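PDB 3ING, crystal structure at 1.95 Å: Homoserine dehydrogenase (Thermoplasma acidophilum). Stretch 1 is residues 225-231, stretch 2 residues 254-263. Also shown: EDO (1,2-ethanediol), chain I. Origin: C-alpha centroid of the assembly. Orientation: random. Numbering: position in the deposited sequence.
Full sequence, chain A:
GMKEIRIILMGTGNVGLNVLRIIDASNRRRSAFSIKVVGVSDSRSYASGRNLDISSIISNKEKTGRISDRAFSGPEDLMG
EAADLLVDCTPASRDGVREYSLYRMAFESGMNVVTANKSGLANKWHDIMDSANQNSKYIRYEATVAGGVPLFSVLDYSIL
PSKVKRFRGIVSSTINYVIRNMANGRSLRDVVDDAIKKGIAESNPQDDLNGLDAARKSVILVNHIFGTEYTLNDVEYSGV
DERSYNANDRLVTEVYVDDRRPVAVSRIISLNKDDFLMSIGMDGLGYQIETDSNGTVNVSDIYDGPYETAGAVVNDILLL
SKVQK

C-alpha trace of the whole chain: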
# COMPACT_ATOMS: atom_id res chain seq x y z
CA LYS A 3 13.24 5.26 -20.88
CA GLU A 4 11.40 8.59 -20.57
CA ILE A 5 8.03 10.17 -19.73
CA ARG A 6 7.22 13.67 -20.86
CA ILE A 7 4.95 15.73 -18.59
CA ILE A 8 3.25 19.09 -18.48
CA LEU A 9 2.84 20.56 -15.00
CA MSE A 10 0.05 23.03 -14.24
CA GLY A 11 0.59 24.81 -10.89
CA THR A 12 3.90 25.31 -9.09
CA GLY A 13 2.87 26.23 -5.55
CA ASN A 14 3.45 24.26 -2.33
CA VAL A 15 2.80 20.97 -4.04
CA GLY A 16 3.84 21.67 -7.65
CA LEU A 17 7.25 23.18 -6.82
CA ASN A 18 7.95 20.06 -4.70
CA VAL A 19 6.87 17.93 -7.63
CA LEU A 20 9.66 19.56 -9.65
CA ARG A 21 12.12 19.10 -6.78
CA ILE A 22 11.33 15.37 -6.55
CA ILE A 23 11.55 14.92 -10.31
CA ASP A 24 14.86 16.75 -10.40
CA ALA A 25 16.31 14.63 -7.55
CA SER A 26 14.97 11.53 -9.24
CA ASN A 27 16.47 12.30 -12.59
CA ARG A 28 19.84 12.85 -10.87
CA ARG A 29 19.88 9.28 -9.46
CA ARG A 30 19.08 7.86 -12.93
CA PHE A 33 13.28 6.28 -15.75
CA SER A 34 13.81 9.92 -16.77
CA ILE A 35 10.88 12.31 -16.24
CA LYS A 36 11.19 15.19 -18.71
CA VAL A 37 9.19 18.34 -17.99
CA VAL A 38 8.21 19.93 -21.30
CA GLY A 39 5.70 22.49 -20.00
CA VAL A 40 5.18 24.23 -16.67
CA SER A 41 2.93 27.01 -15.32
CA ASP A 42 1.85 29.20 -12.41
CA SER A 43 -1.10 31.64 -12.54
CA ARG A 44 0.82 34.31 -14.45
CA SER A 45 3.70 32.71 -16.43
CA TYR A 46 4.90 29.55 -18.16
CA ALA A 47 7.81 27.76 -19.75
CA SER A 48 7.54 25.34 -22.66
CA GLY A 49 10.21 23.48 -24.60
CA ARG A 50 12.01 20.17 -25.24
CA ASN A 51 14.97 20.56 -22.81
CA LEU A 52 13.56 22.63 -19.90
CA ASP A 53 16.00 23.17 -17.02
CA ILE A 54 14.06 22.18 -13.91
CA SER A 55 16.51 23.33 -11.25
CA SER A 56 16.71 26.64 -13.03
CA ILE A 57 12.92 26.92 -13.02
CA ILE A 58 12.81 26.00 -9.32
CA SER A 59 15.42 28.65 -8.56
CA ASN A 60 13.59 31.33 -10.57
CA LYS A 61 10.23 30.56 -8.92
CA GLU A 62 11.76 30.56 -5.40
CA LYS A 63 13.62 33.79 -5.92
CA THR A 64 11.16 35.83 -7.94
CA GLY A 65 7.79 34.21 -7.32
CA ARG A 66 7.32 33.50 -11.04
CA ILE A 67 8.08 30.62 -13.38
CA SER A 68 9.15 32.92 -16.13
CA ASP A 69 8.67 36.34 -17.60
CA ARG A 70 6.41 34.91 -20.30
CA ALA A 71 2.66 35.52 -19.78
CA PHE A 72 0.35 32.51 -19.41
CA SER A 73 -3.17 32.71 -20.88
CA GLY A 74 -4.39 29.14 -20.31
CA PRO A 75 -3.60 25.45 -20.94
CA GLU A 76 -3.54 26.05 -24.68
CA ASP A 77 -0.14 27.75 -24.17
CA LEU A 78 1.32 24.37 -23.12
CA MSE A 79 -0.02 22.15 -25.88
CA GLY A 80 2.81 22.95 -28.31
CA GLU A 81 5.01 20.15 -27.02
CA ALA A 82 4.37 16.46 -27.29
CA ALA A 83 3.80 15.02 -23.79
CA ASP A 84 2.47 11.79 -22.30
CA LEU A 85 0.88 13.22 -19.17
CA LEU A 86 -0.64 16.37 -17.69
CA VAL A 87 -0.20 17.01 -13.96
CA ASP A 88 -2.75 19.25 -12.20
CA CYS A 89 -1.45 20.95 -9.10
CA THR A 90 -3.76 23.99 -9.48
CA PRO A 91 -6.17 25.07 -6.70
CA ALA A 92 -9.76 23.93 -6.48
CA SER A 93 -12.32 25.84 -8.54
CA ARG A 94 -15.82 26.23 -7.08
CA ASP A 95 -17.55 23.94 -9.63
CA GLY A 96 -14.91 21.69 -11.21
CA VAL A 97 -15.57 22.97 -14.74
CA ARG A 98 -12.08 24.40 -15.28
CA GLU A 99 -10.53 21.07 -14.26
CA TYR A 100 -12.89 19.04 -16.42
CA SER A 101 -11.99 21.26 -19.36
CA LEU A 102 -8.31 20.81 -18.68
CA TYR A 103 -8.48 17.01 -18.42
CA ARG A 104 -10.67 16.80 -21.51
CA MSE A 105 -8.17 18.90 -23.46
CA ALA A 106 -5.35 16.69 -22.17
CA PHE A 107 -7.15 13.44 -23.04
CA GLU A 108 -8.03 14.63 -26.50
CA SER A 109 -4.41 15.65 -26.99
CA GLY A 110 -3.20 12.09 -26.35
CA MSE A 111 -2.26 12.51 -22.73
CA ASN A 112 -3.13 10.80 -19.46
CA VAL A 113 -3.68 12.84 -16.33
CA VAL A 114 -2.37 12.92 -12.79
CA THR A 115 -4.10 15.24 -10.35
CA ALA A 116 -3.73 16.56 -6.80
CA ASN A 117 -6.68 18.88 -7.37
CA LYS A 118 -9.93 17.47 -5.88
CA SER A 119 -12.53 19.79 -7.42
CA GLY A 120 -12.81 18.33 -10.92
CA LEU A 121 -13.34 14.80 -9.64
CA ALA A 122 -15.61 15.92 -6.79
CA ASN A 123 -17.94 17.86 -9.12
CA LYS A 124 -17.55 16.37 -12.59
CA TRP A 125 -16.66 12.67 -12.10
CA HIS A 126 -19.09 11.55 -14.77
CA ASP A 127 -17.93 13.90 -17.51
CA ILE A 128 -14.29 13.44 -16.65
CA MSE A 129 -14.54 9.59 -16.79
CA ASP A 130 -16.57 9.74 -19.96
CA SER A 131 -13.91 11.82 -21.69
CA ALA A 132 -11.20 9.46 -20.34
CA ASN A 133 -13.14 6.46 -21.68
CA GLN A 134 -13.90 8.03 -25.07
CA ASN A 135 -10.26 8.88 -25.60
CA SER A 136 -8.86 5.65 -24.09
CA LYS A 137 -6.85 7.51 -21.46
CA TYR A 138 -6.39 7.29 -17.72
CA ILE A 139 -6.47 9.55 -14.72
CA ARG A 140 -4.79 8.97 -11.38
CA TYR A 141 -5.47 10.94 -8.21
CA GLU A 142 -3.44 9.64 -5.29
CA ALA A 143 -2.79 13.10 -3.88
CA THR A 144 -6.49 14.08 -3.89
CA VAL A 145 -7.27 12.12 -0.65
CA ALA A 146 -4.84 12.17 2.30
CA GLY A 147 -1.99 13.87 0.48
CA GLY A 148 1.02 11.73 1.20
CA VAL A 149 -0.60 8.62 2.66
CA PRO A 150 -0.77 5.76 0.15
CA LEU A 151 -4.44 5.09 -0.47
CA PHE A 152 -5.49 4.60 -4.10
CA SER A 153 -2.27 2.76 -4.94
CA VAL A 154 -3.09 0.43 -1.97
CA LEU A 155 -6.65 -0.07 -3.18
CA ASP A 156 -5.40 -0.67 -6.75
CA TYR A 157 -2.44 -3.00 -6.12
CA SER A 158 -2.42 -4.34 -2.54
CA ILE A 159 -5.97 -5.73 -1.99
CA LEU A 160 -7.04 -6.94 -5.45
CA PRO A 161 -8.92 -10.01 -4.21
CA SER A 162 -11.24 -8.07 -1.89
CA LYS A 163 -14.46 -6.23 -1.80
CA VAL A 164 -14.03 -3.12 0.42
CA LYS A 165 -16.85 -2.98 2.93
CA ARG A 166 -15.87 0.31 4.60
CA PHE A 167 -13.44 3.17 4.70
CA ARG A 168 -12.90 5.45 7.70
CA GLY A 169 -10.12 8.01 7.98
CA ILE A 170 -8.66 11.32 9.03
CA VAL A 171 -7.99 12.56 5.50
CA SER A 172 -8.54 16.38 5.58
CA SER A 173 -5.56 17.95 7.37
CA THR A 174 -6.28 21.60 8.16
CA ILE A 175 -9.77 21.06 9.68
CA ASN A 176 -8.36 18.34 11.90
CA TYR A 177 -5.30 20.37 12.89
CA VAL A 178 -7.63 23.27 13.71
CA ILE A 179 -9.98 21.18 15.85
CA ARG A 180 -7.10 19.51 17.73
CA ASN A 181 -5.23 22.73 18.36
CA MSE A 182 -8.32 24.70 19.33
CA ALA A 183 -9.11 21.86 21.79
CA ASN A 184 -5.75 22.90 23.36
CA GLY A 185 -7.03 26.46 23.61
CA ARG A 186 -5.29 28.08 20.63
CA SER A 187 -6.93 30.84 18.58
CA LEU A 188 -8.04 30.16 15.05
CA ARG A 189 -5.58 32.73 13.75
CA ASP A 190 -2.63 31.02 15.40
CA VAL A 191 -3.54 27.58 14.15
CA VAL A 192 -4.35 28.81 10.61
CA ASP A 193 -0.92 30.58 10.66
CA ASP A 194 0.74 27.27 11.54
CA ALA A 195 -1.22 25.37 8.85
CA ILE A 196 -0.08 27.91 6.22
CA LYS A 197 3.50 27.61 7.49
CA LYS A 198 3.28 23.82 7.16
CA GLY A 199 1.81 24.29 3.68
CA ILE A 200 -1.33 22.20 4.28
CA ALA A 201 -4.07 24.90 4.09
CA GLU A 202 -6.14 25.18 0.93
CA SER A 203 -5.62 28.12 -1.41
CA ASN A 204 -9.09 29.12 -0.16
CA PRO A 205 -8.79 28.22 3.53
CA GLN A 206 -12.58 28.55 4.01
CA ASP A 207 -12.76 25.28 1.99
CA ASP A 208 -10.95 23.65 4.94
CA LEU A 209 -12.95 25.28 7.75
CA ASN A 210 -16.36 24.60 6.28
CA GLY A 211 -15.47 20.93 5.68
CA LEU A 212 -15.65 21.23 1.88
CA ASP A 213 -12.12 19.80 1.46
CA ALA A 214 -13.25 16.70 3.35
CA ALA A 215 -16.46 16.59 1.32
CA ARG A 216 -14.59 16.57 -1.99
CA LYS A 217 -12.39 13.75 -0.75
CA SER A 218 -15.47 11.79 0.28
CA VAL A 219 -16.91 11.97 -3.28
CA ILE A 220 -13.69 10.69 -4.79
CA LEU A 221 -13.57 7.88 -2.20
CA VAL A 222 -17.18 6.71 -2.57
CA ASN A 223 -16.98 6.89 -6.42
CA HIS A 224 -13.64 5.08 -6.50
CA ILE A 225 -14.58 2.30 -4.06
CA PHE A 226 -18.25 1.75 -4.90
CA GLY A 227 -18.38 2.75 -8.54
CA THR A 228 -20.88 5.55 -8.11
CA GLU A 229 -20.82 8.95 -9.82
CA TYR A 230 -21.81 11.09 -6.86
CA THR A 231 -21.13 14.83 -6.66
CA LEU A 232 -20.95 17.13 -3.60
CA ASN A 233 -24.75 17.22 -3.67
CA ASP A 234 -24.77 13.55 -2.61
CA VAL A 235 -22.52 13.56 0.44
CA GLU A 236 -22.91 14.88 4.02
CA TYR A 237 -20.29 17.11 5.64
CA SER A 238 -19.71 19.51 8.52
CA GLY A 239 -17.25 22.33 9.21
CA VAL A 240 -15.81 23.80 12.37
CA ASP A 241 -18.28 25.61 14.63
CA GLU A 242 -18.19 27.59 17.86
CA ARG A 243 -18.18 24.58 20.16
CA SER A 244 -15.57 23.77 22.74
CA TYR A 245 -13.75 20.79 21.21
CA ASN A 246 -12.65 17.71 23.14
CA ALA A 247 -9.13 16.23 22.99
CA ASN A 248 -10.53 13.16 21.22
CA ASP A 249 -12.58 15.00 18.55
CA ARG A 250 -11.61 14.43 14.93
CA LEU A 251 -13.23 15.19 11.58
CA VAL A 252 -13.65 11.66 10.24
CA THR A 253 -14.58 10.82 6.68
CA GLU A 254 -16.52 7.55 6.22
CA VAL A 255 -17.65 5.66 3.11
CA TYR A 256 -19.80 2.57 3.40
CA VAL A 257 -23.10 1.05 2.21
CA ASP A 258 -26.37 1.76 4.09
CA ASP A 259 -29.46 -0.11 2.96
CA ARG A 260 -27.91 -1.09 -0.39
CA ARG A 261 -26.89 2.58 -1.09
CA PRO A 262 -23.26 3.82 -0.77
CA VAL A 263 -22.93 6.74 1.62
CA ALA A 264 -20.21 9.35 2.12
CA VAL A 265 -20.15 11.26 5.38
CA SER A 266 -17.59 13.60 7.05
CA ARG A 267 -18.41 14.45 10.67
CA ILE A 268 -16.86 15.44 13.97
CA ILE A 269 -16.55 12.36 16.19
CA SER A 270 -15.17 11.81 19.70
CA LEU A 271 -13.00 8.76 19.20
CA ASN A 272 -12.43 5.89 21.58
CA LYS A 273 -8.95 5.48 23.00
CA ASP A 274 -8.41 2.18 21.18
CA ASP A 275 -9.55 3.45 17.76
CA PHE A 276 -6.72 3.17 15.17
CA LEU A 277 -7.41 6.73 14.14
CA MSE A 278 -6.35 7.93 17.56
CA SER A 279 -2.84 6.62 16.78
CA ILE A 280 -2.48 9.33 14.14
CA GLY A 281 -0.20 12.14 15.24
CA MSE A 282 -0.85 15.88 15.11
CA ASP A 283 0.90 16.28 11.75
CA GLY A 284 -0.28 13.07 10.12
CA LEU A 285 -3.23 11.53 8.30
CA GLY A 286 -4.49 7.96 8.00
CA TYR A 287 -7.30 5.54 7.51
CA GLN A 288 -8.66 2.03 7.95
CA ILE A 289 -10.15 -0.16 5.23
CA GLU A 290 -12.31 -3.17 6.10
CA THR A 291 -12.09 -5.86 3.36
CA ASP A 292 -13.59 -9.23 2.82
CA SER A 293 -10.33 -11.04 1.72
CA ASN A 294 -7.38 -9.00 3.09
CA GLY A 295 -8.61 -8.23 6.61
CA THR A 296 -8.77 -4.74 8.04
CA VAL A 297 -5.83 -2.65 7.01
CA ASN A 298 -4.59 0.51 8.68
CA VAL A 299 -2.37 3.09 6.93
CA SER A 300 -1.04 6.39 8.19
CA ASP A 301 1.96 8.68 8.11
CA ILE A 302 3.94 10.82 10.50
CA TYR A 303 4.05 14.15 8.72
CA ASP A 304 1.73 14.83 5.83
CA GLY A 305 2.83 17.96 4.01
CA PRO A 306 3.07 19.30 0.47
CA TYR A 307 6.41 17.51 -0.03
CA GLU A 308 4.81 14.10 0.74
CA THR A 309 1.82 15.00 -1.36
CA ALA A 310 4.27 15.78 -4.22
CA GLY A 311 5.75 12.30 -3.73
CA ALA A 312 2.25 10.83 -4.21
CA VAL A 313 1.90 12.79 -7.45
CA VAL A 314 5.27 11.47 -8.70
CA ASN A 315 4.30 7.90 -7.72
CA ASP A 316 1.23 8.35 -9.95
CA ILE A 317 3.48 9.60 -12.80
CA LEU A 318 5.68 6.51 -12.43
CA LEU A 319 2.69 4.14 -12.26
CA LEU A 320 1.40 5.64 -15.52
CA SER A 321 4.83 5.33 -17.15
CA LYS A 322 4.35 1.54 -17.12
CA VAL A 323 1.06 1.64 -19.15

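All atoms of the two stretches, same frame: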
# COMPACT_ATOMS: atom_id res chain seq x y z
N ILE A 225 -14.40 3.58 -4.69
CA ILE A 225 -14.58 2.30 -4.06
C ILE A 225 -15.86 1.64 -4.53
O ILE A 225 -15.83 0.43 -4.83
CB ILE A 225 -14.59 2.43 -2.55
CG1 ILE A 225 -13.23 2.95 -2.08
CG2 ILE A 225 -14.96 1.08 -1.90
CD1 ILE A 225 -13.15 3.39 -0.63
N PHE A 226 -16.97 2.39 -4.57
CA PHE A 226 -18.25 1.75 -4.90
C PHE A 226 -18.77 1.95 -6.31
O PHE A 226 -19.83 1.46 -6.66
CB PHE A 226 -19.29 2.15 -3.85
CG PHE A 226 -18.96 1.63 -2.47
CD1 PHE A 226 -19.04 0.28 -2.21
CD2 PHE A 226 -18.51 2.47 -1.48
CE1 PHE A 226 -18.71 -0.22 -0.96
CE2 PHE A 226 -18.19 1.98 -0.22
CZ PHE A 226 -18.29 0.63 0.03
N GLY A 227 -18.00 2.64 -7.15
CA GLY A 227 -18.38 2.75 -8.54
C GLY A 227 -19.54 3.68 -8.82
O GLY A 227 -20.19 3.56 -9.86
N THR A 228 -19.82 4.60 -7.92
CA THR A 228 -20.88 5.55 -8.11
C THR A 228 -20.32 6.77 -8.85
O THR A 228 -19.11 6.85 -9.11
CB THR A 228 -21.41 5.98 -6.74
OG1 THR A 228 -20.28 6.28 -5.90
CG2 THR A 228 -22.19 4.83 -6.11
N GLU A 229 -21.22 7.71 -9.19
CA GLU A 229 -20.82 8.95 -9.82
C GLU A 229 -21.46 10.10 -9.04
O GLU A 229 -22.08 10.98 -9.62
CB GLU A 229 -21.21 8.95 -11.31
CG GLU A 229 -20.43 7.90 -12.05
CD GLU A 229 -20.51 8.10 -13.54
OE1 GLU A 229 -21.60 8.48 -13.98
OE2 GLU A 229 -19.49 7.88 -14.25
N TYR A 230 -21.28 10.07 -7.71
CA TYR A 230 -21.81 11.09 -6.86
C TYR A 230 -21.06 12.41 -7.10
O TYR A 230 -19.97 12.42 -7.68
CB TYR A 230 -21.66 10.69 -5.39
CG TYR A 230 -22.59 9.61 -4.85
CD1 TYR A 230 -23.46 8.90 -5.66
CD2 TYR A 230 -22.53 9.26 -3.51
CE1 TYR A 230 -24.25 7.87 -5.13
CE2 TYR A 230 -23.31 8.25 -2.98
CZ TYR A 230 -24.17 7.56 -3.78
OH TYR A 230 -24.93 6.55 -3.19
N THR A 231 -21.72 13.51 -6.71
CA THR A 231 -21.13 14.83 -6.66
C THR A 231 -21.23 15.31 -5.19
O THR A 231 -21.72 14.59 -4.31
CB THR A 231 -21.92 15.83 -7.53
OG1 THR A 231 -23.20 16.08 -6.93
CG2 THR A 231 -22.12 15.30 -8.99
N GLU A 254 -16.09 8.95 6.40
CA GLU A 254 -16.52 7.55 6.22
C GLU A 254 -17.28 7.28 4.90
O GLU A 254 -18.13 8.09 4.44
CB GLU A 254 -17.43 7.13 7.36
CG GLU A 254 -16.94 7.47 8.76
CD GLU A 254 -18.00 7.18 9.81
OE1 GLU A 254 -19.01 7.94 9.88
OE2 GLU A 254 -17.80 6.19 10.55
N VAL A 255 -17.01 6.12 4.33
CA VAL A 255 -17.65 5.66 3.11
C VAL A 255 -18.00 4.22 3.34
O VAL A 255 -17.15 3.39 3.73
CB VAL A 255 -16.74 5.86 1.88
CG1 VAL A 255 -17.33 5.19 0.67
CG2 VAL A 255 -16.53 7.38 1.61
N TYR A 256 -19.25 3.90 3.11
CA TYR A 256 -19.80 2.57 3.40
C TYR A 256 -21.16 2.45 2.74
O TYR A 256 -21.63 3.41 2.18
CB TYR A 256 -19.93 2.37 4.91
CG TYR A 256 -20.84 3.35 5.60
CD1 TYR A 256 -20.37 4.58 6.01
CD2 TYR A 256 -22.16 3.03 5.85
CE1 TYR A 256 -21.20 5.47 6.64
CE2 TYR A 256 -23.00 3.92 6.48
CZ TYR A 256 -22.51 5.12 6.89
OH TYR A 256 -23.34 6.02 7.50
N VAL A 257 -21.78 1.28 2.81
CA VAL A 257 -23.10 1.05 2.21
C VAL A 257 -24.17 0.96 3.31
O VAL A 257 -24.00 0.23 4.27
CB VAL A 257 -23.11 -0.23 1.39
CG1 VAL A 257 -24.54 -0.52 0.86
CG2 VAL A 257 -22.12 -0.14 0.27
N ASP A 258 -25.24 1.74 3.17
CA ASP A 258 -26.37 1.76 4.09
C ASP A 258 -27.60 1.44 3.30
O ASP A 258 -27.94 2.18 2.36
CB ASP A 258 -26.58 3.14 4.72
N ASP A 259 -28.25 0.34 3.65
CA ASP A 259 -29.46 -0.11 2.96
C ASP A 259 -29.23 -0.10 1.45
O ASP A 259 -29.87 0.65 0.71
CB ASP A 259 -30.65 0.77 3.36
N ARG A 260 -28.24 -0.89 1.02
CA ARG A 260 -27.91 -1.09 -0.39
C ARG A 260 -27.41 0.17 -1.15
O ARG A 260 -27.04 0.05 -2.31
CB ARG A 260 -29.12 -1.70 -1.12
N ARG A 261 -27.38 1.34 -0.49
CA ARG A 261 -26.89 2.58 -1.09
C ARG A 261 -25.54 3.00 -0.49
O ARG A 261 -25.42 3.05 0.73
CB ARG A 261 -27.90 3.68 -0.80
CG ARG A 261 -27.57 5.06 -1.31
CD ARG A 261 -28.76 6.01 -1.15
N PRO A 262 -24.50 3.26 -1.33
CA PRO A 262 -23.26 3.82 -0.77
C PRO A 262 -23.48 5.19 -0.18
O PRO A 262 -24.24 6.00 -0.74
CB PRO A 262 -22.33 3.91 -1.98
CG PRO A 262 -22.84 2.89 -2.91
CD PRO A 262 -24.34 3.02 -2.78
N VAL A 263 -22.83 5.45 0.95
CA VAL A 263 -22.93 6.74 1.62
C VAL A 263 -21.55 7.30 1.89
O VAL A 263 -20.58 6.55 2.13
CB VAL A 263 -23.74 6.65 2.96
CG1 VAL A 263 -25.17 6.18 2.69
CG2 VAL A 263 -23.06 5.72 3.89
C1 EDO I . -15.76 -3.03 -3.71
O1 EDO I . -16.78 -2.56 -2.78
C2 EDO I . -14.33 -2.56 -3.40
O2 EDO I . -13.76 -1.54 -4.29

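A β-hairpin often docks on the end of a helix through a few apolar side chains and one well-placed polar group, and homoserine dehydrogenase from Thermoplasma acidophilum offers a compact example. The hairpin turns through a type I' bend from Asp258 to Arg261, and its strands are tied by paired backbone hydrogen bonds, Tyr256 N to Val263 O (3.1 Å) and Val263 N to Tyr256 O (2.7 Å). Val255, Val257 and Pro262 of this hairpin gather around Phe226, the residue most covered in the contact. Val257 CG2 lies over one face of the Phe226 ring, 4.0 Å from its centroid and 26° off the normal, a CH-π arrangement. Val255 CG1 instead meets the ring edge, 3.4 Å from Phe226 CE2. Pro262 packs closer to the backbone, its CG 3.7 Å from Phe226 CB and 3.8 Å from Thr228 CG2.

Pro262 also supplies the polar link. Lacking an amide hydrogen, it can still accept through its carbonyl, and Tyr230 OH donates to Pro262 O at 2.6 Å, a short hydrogen bond lying near the plane of the tyrosine ring. Tyr230 OH also sits 3.6 Å from Arg261 CG. Between Phe226 and Tyr230 the chain leaves the helix at Gly227, whose positive phi favours glycine.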